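Long-range contact in beta-galactoside alpha-2,6-sialyltransferase (Photobacterium sp., PDB 2Z4T), which probably transfers sialic acid from a CMP-activated donor to galactosides such as lactose, forming alpha-2,6 linkages, as a GT-B-fold glycosyltransferase: residues L117-D122 / V196-N201. Sequence-based numbering, arbitrary orientation.
Sequences LEVYVD and VKLSSN
Asp122 and Asn201 meet where two neighbouring parallel strands, 117-122 and 196-201, end in the first Rossmann-like domain of the GT-B fold, which follows an N-terminal immunoglobulin-like domain. The backbones pair in register: Leu117 O accepts from Lys197 N at 2.8 Å, Val119 N gives to Lys197 O, Val121 N to Ser199 O, and Asn201 N to Val121 O at a longer 3.3 Å; the bond from Ser199 N to Val119 O is bent and weak. On the face of Val119 and Leu198, those two side chains run side by side, with Leu198 CD2 against Val119 CB at 3.6 Å, while helix 205-216 covers Leu198. On the other face, Ser199 CB meets the Tyr120 ring obliquely at CD1, 3.7 Å away, and helix 126-141 touches the same tyrosine. Tyr120 OH donates to Glu118 OE2 at 2.6 Å from above the carboxylate plane, and Arg147 adds a salt bridge to that oxygen. Lys197 CD packs alongside Glu118 CG, 4.0 Å apart. The C-terminal strand ends face the active site: Asn201 lies close to the galactose, and the side chain of Asp122, a magnesium-site residue whose OD2 is bound by Thr128, is about 4 Å from the bound magnesium ion. Anti to its backbone N (chi1 -179°), Asn201 CG is set beside Asp122 OD1; Asn201 ND2, also bonded to Asp232, gives an N-H to Asp122 OD1 at 2.9 Å, nearly along the C-O axis, with that oxygen close to the amide plane.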
loop_
_atom_site.group_PDB
_atom_site.type_symbol
_atom_site.label_atom_id
_atom_site.label_comp_id
_atom_site.label_asym_id
_atom_site.label_seq_id
_atom_site.Cartn_x
_atom_site.Cartn_y
_atom_site.Cartn_z
ATOM N N LEU A 117 -2.224 -12.250 11.540
ATOM C CA LEU A 117 -1.525 -12.204 10.281
ATOM C C LEU A 117 -2.127 -11.068 9.447
ATOM O O LEU A 117 -3.356 -10.777 9.504
ATOM C CB LEU A 117 -1.656 -13.554 9.585
ATOM C CG LEU A 117 -0.781 -13.852 8.372
ATOM C CD1 LEU A 117 0.689 -13.770 8.738
ATOM C CD2 LEU A 117 -1.113 -15.221 7.796
ATOM N N GLU A 118 -1.233 -10.387 8.728
ATOM C CA GLU A 118 -1.606 -9.359 7.773
ATOM C C GLU A 118 -0.904 -9.689 6.478
ATOM O O GLU A 118 0.321 -9.811 6.466
ATOM C CB GLU A 118 -1.144 -8.001 8.250
ATOM C CG GLU A 118 -1.940 -7.436 9.398
ATOM C CD GLU A 118 -1.318 -6.155 9.928
ATOM O OE1 GLU A 118 -1.924 -5.531 10.822
ATOM O OE2 GLU A 118 -0.214 -5.789 9.454
ATOM N N VAL A 119 -1.689 -9.859 5.407
ATOM C CA VAL A 119 -1.168 -10.208 4.087
ATOM C C VAL A 119 -1.432 -9.058 3.096
ATOM O O VAL A 119 -2.549 -8.537 3.018
ATOM C CB VAL A 119 -1.797 -11.516 3.588
ATOM C CG1 VAL A 119 -1.212 -11.925 2.249
ATOM C CG2 VAL A 119 -1.613 -12.654 4.611
ATOM N N TYR A 120 -0.404 -8.658 2.348
ATOM C CA TYR A 120 -0.511 -7.546 1.408
ATOM C C TYR A 120 0.057 -7.923 0.048
ATOM O O TYR A 120 1.235 -8.290 -0.052
ATOM C CB TYR A 120 0.281 -6.339 1.908
ATOM C CG TYR A 120 0.021 -5.885 3.339
ATOM C CD1 TYR A 120 -0.820 -4.807 3.593
ATOM C CD2 TYR A 120 0.660 -6.503 4.420
ATOM C CE1 TYR A 120 -1.059 -4.356 4.885
ATOM C CE2 TYR A 120 0.440 -6.062 5.728
ATOM C CZ TYR A 120 -0.425 -4.976 5.946
ATOM O OH TYR A 120 -0.662 -4.507 7.208
ATOM N N VAL A 121 -0.767 -7.827 -0.998
ATOM C CA VAL A 121 -0.357 -8.271 -2.319
ATOM C C VAL A 121 -0.646 -7.206 -3.375
ATOM O O VAL A 121 -1.793 -6.715 -3.515
ATOM C CB VAL A 121 -1.048 -9.603 -2.724
ATOM C CG1 VAL A 121 -0.454 -10.168 -4.022
ATOM C CG2 VAL A 121 -0.950 -10.656 -1.598
ATOM N N ASP A 122 0.392 -6.874 -4.140
ATOM C CA ASP A 122 0.256 -5.973 -5.259
ATOM C C ASP A 122 1.507 -5.974 -6.136
ATOM O O ASP A 122 2.633 -6.097 -5.647
ATOM C CB ASP A 122 -0.041 -4.543 -4.767
ATOM C CG ASP A 122 -0.100 -3.544 -5.909
ATOM O OD1 ASP A 122 -0.802 -3.815 -6.911
ATOM O OD2 ASP A 122 0.563 -2.495 -5.824
ATOM N N VAL A 196 -6.756 -12.946 10.625
ATOM C CA VAL A 196 -6.126 -12.598 9.340
ATOM C C VAL A 196 -6.724 -11.320 8.741
ATOM O O VAL A 196 -7.949 -11.174 8.635
ATOM C CB VAL A 196 -6.234 -13.747 8.303
ATOM C CG1 VAL A 196 -5.640 -13.330 6.972
ATOM C CG2 VAL A 196 -5.550 -14.995 8.814
ATOM N N LYS A 197 -5.853 -10.382 8.388
ATOM C CA LYS A 197 -6.224 -9.275 7.497
ATOM C C LYS A 197 -5.631 -9.507 6.104
ATOM O O LYS A 197 -4.502 -9.995 5.972
ATOM C CB LYS A 197 -5.716 -7.968 8.049
ATOM C CG LYS A 197 -6.573 -7.397 9.139
ATOM C CD LYS A 197 -5.774 -6.355 9.897
ATOM C CE LYS A 197 -6.594 -5.096 10.209
ATOM N NZ LYS A 197 -6.420 -4.025 9.175
ATOM N N LEU A 198 -6.395 -9.177 5.071
ATOM C CA LEU A 198 -5.922 -9.332 3.708
ATOM C C LEU A 198 -6.039 -8.011 2.981
ATOM O O LEU A 198 -6.987 -7.233 3.215
ATOM C CB LEU A 198 -6.704 -10.413 2.949
ATOM C CG LEU A 198 -6.703 -11.852 3.480
ATOM C CD1 LEU A 198 -7.658 -12.703 2.668
ATOM C CD2 LEU A 198 -5.301 -12.489 3.500
ATOM N N SER A 199 -5.073 -7.758 2.100
ATOM C CA SER A 199 -5.047 -6.534 1.344
ATOM C C SER A 199 -4.588 -6.791 -0.085
ATOM O O SER A 199 -3.577 -7.460 -0.319
ATOM C CB SER A 199 -4.131 -5.497 2.011
ATOM O OG SER A 199 -4.240 -4.239 1.350
ATOM N N SER A 200 -5.320 -6.230 -1.040
ATOM C CA SER A 200 -4.972 -6.403 -2.432
ATOM C C SER A 200 -5.288 -5.205 -3.297
ATOM O O SER A 200 -6.217 -4.434 -3.008
ATOM C CB SER A 200 -5.684 -7.617 -3.027
ATOM O OG SER A 200 -5.453 -7.685 -4.428
ATOM N N ASN A 201 -4.469 -5.065 -4.345
ATOM C CA ASN A 201 -4.858 -4.445 -5.611
ATOM C C ASN A 201 -6.314 -4.842 -5.949
ATOM O O ASN A 201 -6.650 -6.028 -5.962
ATOM C CB ASN A 201 -3.869 -4.925 -6.692
ATOM C CG ASN A 201 -4.137 -4.336 -8.064
ATOM O OD1 ASN A 201 -5.206 -4.549 -8.654
ATOM N ND2 ASN A 201 -3.136 -3.631 -8.609
#